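PDB 6JUF: SspB protein, which probably acts as a metal-dependent DNase in the phosphorothioation-sensing SspABCD-SspE system that defends the bacterium against phages. Local coordinates for residues 229-234 with 279-284; 239-244 with 255-260. One frame throughout, in Å; residues are numbered along the deposited sequence.

Contact 1 of 2, residues 229-234 with 279-284; sequences LPARII and LEKVAA
The guanidinium of R232 and the backbone carbonyl of A231 are the flat groups beside V282, and only the carbonyl makes a contact with it. V282 CG2 lies 3.9 Å from A231 O, a van der Waals distance. Neither a face nor an edge of the guanidinium meets the 279-284 segment: R232 NE is 6.0 Å from V282 CG2 and is hydrogen-bonded instead to Q317 of helix 306-317. R232 therefore touches V282 through its aliphatic root. Its CG is 3.8 Å from V282 CG2, and the two side chains cross at about a right angle. The bend at chi3 (-74°) then takes the arginine head away from the valine.

The valine presents one branch. CG2, opposite the carbonyl carbon and beside the backbone N, is the methyl that also stands 4.2 Å from A231 CB. K281 approaches this alanine from a direction roughly at right angles to V282, its extended chain bringing CD to 4.3 Å from A231 CB, so the alanine methyl meets a valine branch and one lysine methylene. The CA atoms of R232 and V282 are 6.5 Å apart, a close approach for two helix backbones, made next to an alanine.

A231 and R232 lie in the first turn of helix 231-243, with P230 at its N-cap position and I234 N bonded to P230 O. V282 belongs to the last turns of helix 272-285 and also touches A235, one turn further on from A231. The topology of these elements is consistent with a winged-helix domain, in which this contact joins helices 231-243 and 272-285. With 209 Å² buried and no polar bond between the segments, cohesion here comes from dispersion and exclusion of water, while R232 NE bonds to Q317.

Contact 2 of 2, residues 239-244 with 255-260; sequences LDYAAR and ARLANE
Y241 reaches E260 with its phenol end: OH is 2.4 Å from E260 OE2 and donates to it, a hydrogen bond so short that its exact length is doubtful. CG of the tyrosine stands opposite its backbone N (chi1 -175°), directing the ring from helix 231-243 toward the end of helix 254-259. OE2 lies at the ring edge, in its plane, whereas the carboxylate is turned 52° from that plane.

E260 is where the backbone leaves helical geometry, and its extended chain returns the carboxylate to R256, one turn earlier. A bend in R256 at chi3 (63°) lays the guanidinium side-on against it: NE bonds E260 OE1 at 2.9 Å, in a salt bridge tilted out of the carboxylate plane, and NH2 bonds OE2 at 3.1 Å, nearly straight and on the syn lone pair. The two-nitrogen grip, one nitrogen to each oxygen, restrains rotation of the carboxylate; OE2 also takes the short tyrosine bond.

Helix, strand 250-253, short helices, helix 272-285 and a final two-strand hairpin follow in an order consistent with a winged helix, with sheet order 1-3-2; this contact ties helix 231-243 to helix 254-259. Apart from the polar group, L257 CD2 comes to 4.4 Å from Y241 CD2, obliquely to the ring. Y241 CD1 in turn sits 3.5 Å above one face of the R244 guanidinium, offset toward its rim.

Overall arrangement
The two contacts have centres about 14 Å apart, on the same side of the chain's centre, and both use helix 231-243: contact 1 at its start, contact 2 near its end. Along the chain, contact 2 is nested within the loop closed by contact 1, since 239-244 follows 229-234 and 255-260 precedes 279-284. They meet directly where L279 CD1 packs 3.9 Å from L257 CD1, linking helices 254-259 and 272-285. Together they set three helices against one another beside the antiparallel sheet of strands 250-253, 298-302 and 289-293, consistent with one compact winged-helix-like unit. Neither contact lies at the magnesium site of E18.

Contact 1 of 2, residues 229-234 with 279-284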
loop_
_atom_site.group_PDB
_atom_site.type_symbol
_atom_site.label_atom_id
_atom_site.label_comp_id
_atom_site.label_asym_id
_atom_site.label_seq_id
_atom_site.Cartn_x
_atom_site.Cartn_y
_atom_site.Cartn_z
ATOM N N LEU B 229 15.462 -1.224 -3.458
ATOM C CA LEU B 229 16.218 -0.575 -2.340
ATOM C C LEU B 229 17.223 0.383 -2.953
ATOM O O LEU B 229 18.265 -0.064 -3.490
ATOM C CB LEU B 229 16.879 -1.631 -1.475
ATOM C CG LEU B 229 17.800 -1.128 -0.338
ATOM C CD1 LEU B 229 17.138 -0.082 0.549
ATOM C CD2 LEU B 229 18.348 -2.350 0.430
ATOM N N PRO B 230 16.909 1.691 -2.931
ATOM C CA PRO B 230 17.829 2.634 -3.602
ATOM C C PRO B 230 19.215 2.683 -2.907
ATOM O O PRO B 230 19.343 2.575 -1.663
ATOM C CB PRO B 230 17.114 4.015 -3.515
ATOM C CG PRO B 230 15.687 3.662 -3.255
ATOM C CD PRO B 230 15.726 2.385 -2.417
ATOM N N ALA B 231 20.259 2.898 -3.742
ATOM C CA ALA B 231 21.626 3.113 -3.219
ATOM C C ALA B 231 21.738 4.189 -2.150
ATOM O O ALA B 231 22.442 3.985 -1.158
ATOM C CB ALA B 231 22.561 3.433 -4.381
ATOM N N ARG B 232 21.038 5.323 -2.319
ATOM C CA ARG B 232 21.133 6.371 -1.307
ATOM C C ARG B 232 20.444 5.983 0.015
ATOM O O ARG B 232 20.790 6.471 1.055
ATOM C CB ARG B 232 20.595 7.716 -1.831
ATOM C CG ARG B 232 21.589 8.287 -2.878
ATOM C CD ARG B 232 21.163 9.676 -3.359
ATOM N NE ARG B 232 20.037 9.575 -4.259
ATOM C CZ ARG B 232 19.780 10.385 -5.298
ATOM N NH1 ARG B 232 20.606 11.368 -5.614
ATOM N NH2 ARG B 232 18.703 10.191 -6.046
ATOM N N ILE B 233 19.449 5.066 -0.050
ATOM C CA ILE B 233 18.872 4.583 1.236
ATOM C C ILE B 233 19.872 3.680 1.997
ATOM O O ILE B 233 20.071 3.816 3.207
ATOM C CB ILE B 233 17.512 3.852 1.041
ATOM C CG1 ILE B 233 16.417 4.757 0.438
ATOM C CG2 ILE B 233 17.046 3.219 2.378
ATOM C CD1 ILE B 233 16.056 5.974 1.278
ATOM N N ILE B 234 20.556 2.816 1.239
ATOM C CA ILE B 234 21.674 2.012 1.779
ATOM C C ILE B 234 22.754 2.917 2.395
ATOM O O ILE B 234 23.161 2.753 3.551
ATOM C CB ILE B 234 22.248 1.052 0.726
ATOM C CG1 ILE B 234 21.169 0.014 0.309
ATOM C CG2 ILE B 234 23.475 0.334 1.279
ATOM C CD1 ILE B 234 21.500 -0.774 -0.978
ATOM N N LEU B 279 27.631 2.100 -1.926
ATOM C CA LEU B 279 28.474 3.145 -1.362
ATOM C C LEU B 279 29.395 3.719 -2.459
ATOM O O LEU B 279 29.759 4.887 -2.428
ATOM C CB LEU B 279 29.285 2.594 -0.183
ATOM C CG LEU B 279 28.498 2.195 1.063
ATOM C CD1 LEU B 279 29.415 1.509 2.069
ATOM C CD2 LEU B 279 27.745 3.368 1.661
ATOM N N GLU B 280 29.737 2.882 -3.421
ATOM C CA GLU B 280 30.618 3.393 -4.504
ATOM C C GLU B 280 29.884 4.419 -5.329
ATOM O O GLU B 280 30.427 5.451 -5.724
ATOM C CB GLU B 280 31.068 2.239 -5.385
ATOM C CG GLU B 280 32.076 1.380 -4.617
ATOM C CD GLU B 280 32.863 0.414 -5.456
ATOM O OE1 GLU B 280 34.002 0.156 -5.058
ATOM O OE2 GLU B 280 32.386 -0.073 -6.504
ATOM N N LYS B 281 28.629 4.093 -5.670
ATOM C CA LYS B 281 27.800 5.010 -6.442
ATOM C C LYS B 281 27.594 6.324 -5.727
ATOM O O LYS B 281 27.746 7.391 -6.302
ATOM C CB LYS B 281 26.463 4.322 -6.775
ATOM C CG LYS B 281 25.659 5.058 -7.820
ATOM C CD LYS B 281 24.488 4.173 -8.161
ATOM C CE LYS B 281 23.265 4.963 -8.592
ATOM N NZ LYS B 281 22.246 3.909 -8.909
ATOM N N VAL B 282 27.384 6.258 -4.418
ATOM C CA VAL B 282 27.118 7.461 -3.640
ATOM C C VAL B 282 28.383 8.249 -3.375
ATOM O O VAL B 282 28.379 9.459 -3.497
ATOM C CB VAL B 282 26.316 7.109 -2.378
ATOM C CG1 VAL B 282 26.051 8.344 -1.522
ATOM C CG2 VAL B 282 24.974 6.519 -2.775
ATOM N N ALA B 283 29.505 7.559 -3.115
ATOM C CA ALA B 283 30.807 8.200 -2.914
ATOM C C ALA B 283 31.288 8.941 -4.129
ATOM O O ALA B 283 32.012 9.922 -3.984
ATOM C CB ALA B 283 31.873 7.191 -2.518
ATOM N N ALA B 284 30.895 8.505 -5.327
ATOM C CA ALA B 284 31.343 9.200 -6.534
ATOM C C ALA B 284 30.831 10.647 -6.602
ATOM O O ALA B 284 31.524 11.513 -7.162
ATOM C CB ALA B 284 30.944 8.431 -7.769
#

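Contact 2 of 2, residues 239-244 with 255-260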
loop_
_atom_site.group_PDB
_atom_site.type_symbol
_atom_site.label_atom_id
_atom_site.label_comp_id
_atom_site.label_asym_id
_atom_site.label_seq_id
_atom_site.Cartn_x
_atom_site.Cartn_y
_atom_site.Cartn_z
ATOM N N LEU B 239 25.741 5.410 7.079
ATOM C CA LEU B 239 26.220 6.605 7.784
ATOM C C LEU B 239 25.471 6.844 9.086
ATOM O O LEU B 239 26.084 7.198 10.113
ATOM C CB LEU B 239 26.135 7.805 6.853
ATOM C CG LEU B 239 27.158 7.838 5.716
ATOM C CD1 LEU B 239 26.612 8.764 4.585
ATOM C CD2 LEU B 239 28.556 8.261 6.164
ATOM N N ASP B 240 24.139 6.583 9.046
ATOM C CA ASP B 240 23.329 6.724 10.258
ATOM C C ASP B 240 23.795 5.709 11.318
ATOM O O ASP B 240 23.877 6.015 12.503
ATOM C CB ASP B 240 21.880 6.492 9.885
ATOM C CG ASP B 240 20.903 6.763 11.021
ATOM O OD1 ASP B 240 20.974 7.838 11.644
ATOM O OD2 ASP B 240 20.059 5.869 11.274
ATOM N N TYR B 241 24.126 4.481 10.832
ATOM C CA TYR B 241 24.641 3.441 11.734
ATOM C C TYR B 241 25.951 3.899 12.398
ATOM O O TYR B 241 26.127 3.812 13.615
ATOM C CB TYR B 241 24.801 2.102 11.006
ATOM C CG TYR B 241 25.211 1.018 11.958
ATOM C CD1 TYR B 241 24.227 0.393 12.783
ATOM C CD2 TYR B 241 26.537 0.629 12.103
ATOM C CE1 TYR B 241 24.633 -0.587 13.686
ATOM C CE2 TYR B 241 26.923 -0.333 13.027
ATOM C CZ TYR B 241 25.957 -0.938 13.803
ATOM O OH TYR B 241 26.301 -1.877 14.720
ATOM N N ALA B 242 26.882 4.401 11.574
ATOM C CA ALA B 242 28.143 4.908 12.075
ATOM C C ALA B 242 27.942 6.012 13.119
ATOM O O ALA B 242 28.650 6.086 14.122
ATOM C CB ALA B 242 28.995 5.383 10.906
ATOM N N ALA B 243 26.958 6.878 12.849
ATOM C CA ALA B 243 26.609 8.006 13.701
ATOM C C ALA B 243 26.178 7.636 15.134
ATOM O O ALA B 243 26.206 8.464 16.003
ATOM C CB ALA B 243 25.558 8.872 13.033
ATOM N N ARG B 244 25.765 6.389 15.325
ATOM C CA ARG B 244 25.410 5.916 16.638
ATOM C C ARG B 244 26.596 6.034 17.588
ATOM O O ARG B 244 26.384 6.216 18.760
ATOM C CB ARG B 244 24.982 4.444 16.558
ATOM C CG ARG B 244 23.716 4.260 15.764
ATOM C CD ARG B 244 23.376 2.764 15.747
ATOM N NE ARG B 244 22.179 2.485 14.912
ATOM C CZ ARG B 244 21.456 1.375 14.966
ATOM N NH1 ARG B 244 21.787 0.325 15.759
ATOM N NH2 ARG B 244 20.361 1.291 14.169
ATOM N N ALA B 255 32.793 -4.993 6.440
ATOM C CA ALA B 255 32.446 -6.232 7.145
ATOM C C ALA B 255 31.453 -5.968 8.275
ATOM O O ALA B 255 30.492 -6.750 8.448
ATOM C CB ALA B 255 33.734 -6.864 7.724
ATOM N N ARG B 256 31.672 -4.902 9.054
ATOM C CA ARG B 256 30.719 -4.515 10.119
ATOM C C ARG B 256 29.387 -4.058 9.531
ATOM O O ARG B 256 28.316 -4.438 10.036
ATOM C CB ARG B 256 31.280 -3.412 10.990
ATOM C CG ARG B 256 32.361 -3.907 11.976
ATOM C CD ARG B 256 32.936 -2.729 12.735
ATOM N NE ARG B 256 31.879 -2.100 13.531
ATOM C CZ ARG B 256 31.904 -0.864 14.018
ATOM N NH1 ARG B 256 32.944 -0.054 13.805
ATOM N NH2 ARG B 256 30.853 -0.428 14.724
ATOM N N LEU B 257 29.432 -3.235 8.478
ATOM C CA LEU B 257 28.158 -2.859 7.841
ATOM C C LEU B 257 27.326 -4.055 7.356
ATOM O O LEU B 257 26.091 -4.053 7.486
ATOM C CB LEU B 257 28.360 -1.866 6.692
ATOM C CG LEU B 257 28.850 -0.458 7.090
ATOM C CD1 LEU B 257 29.283 0.257 5.805
ATOM C CD2 LEU B 257 27.773 0.345 7.846
ATOM N N ALA B 258 27.993 -5.065 6.809
ATOM C CA ALA B 258 27.347 -6.247 6.287
ATOM C C ALA B 258 26.916 -7.196 7.392
ATOM O O ALA B 258 25.938 -7.901 7.175
ATOM C CB ALA B 258 28.329 -6.988 5.360
ATOM N N ASN B 259 27.681 -7.285 8.505
ATOM C CA ASN B 259 27.470 -8.406 9.437
ATOM C C ASN B 259 27.073 -8.079 10.885
ATOM O O ASN B 259 26.591 -8.978 11.614
ATOM C CB ASN B 259 28.730 -9.260 9.474
ATOM C CG ASN B 259 29.073 -9.808 8.108
ATOM O OD1 ASN B 259 28.259 -10.413 7.468
ATOM N ND2 ASN B 259 30.268 -9.546 7.645
ATOM N N GLU B 260 27.372 -6.862 11.342
ATOM C CA GLU B 260 27.187 -6.508 12.734
ATOM C C GLU B 260 25.689 -6.438 13.033
ATOM O O GLU B 260 24.940 -5.839 12.266
ATOM C CB GLU B 260 27.828 -5.164 13.052
ATOM C CG GLU B 260 27.985 -4.827 14.522
ATOM C CD GLU B 260 29.023 -3.750 14.709
ATOM O OE1 GLU B 260 30.223 -4.090 14.768
ATOM O OE2 GLU B 260 28.636 -2.578 14.774
#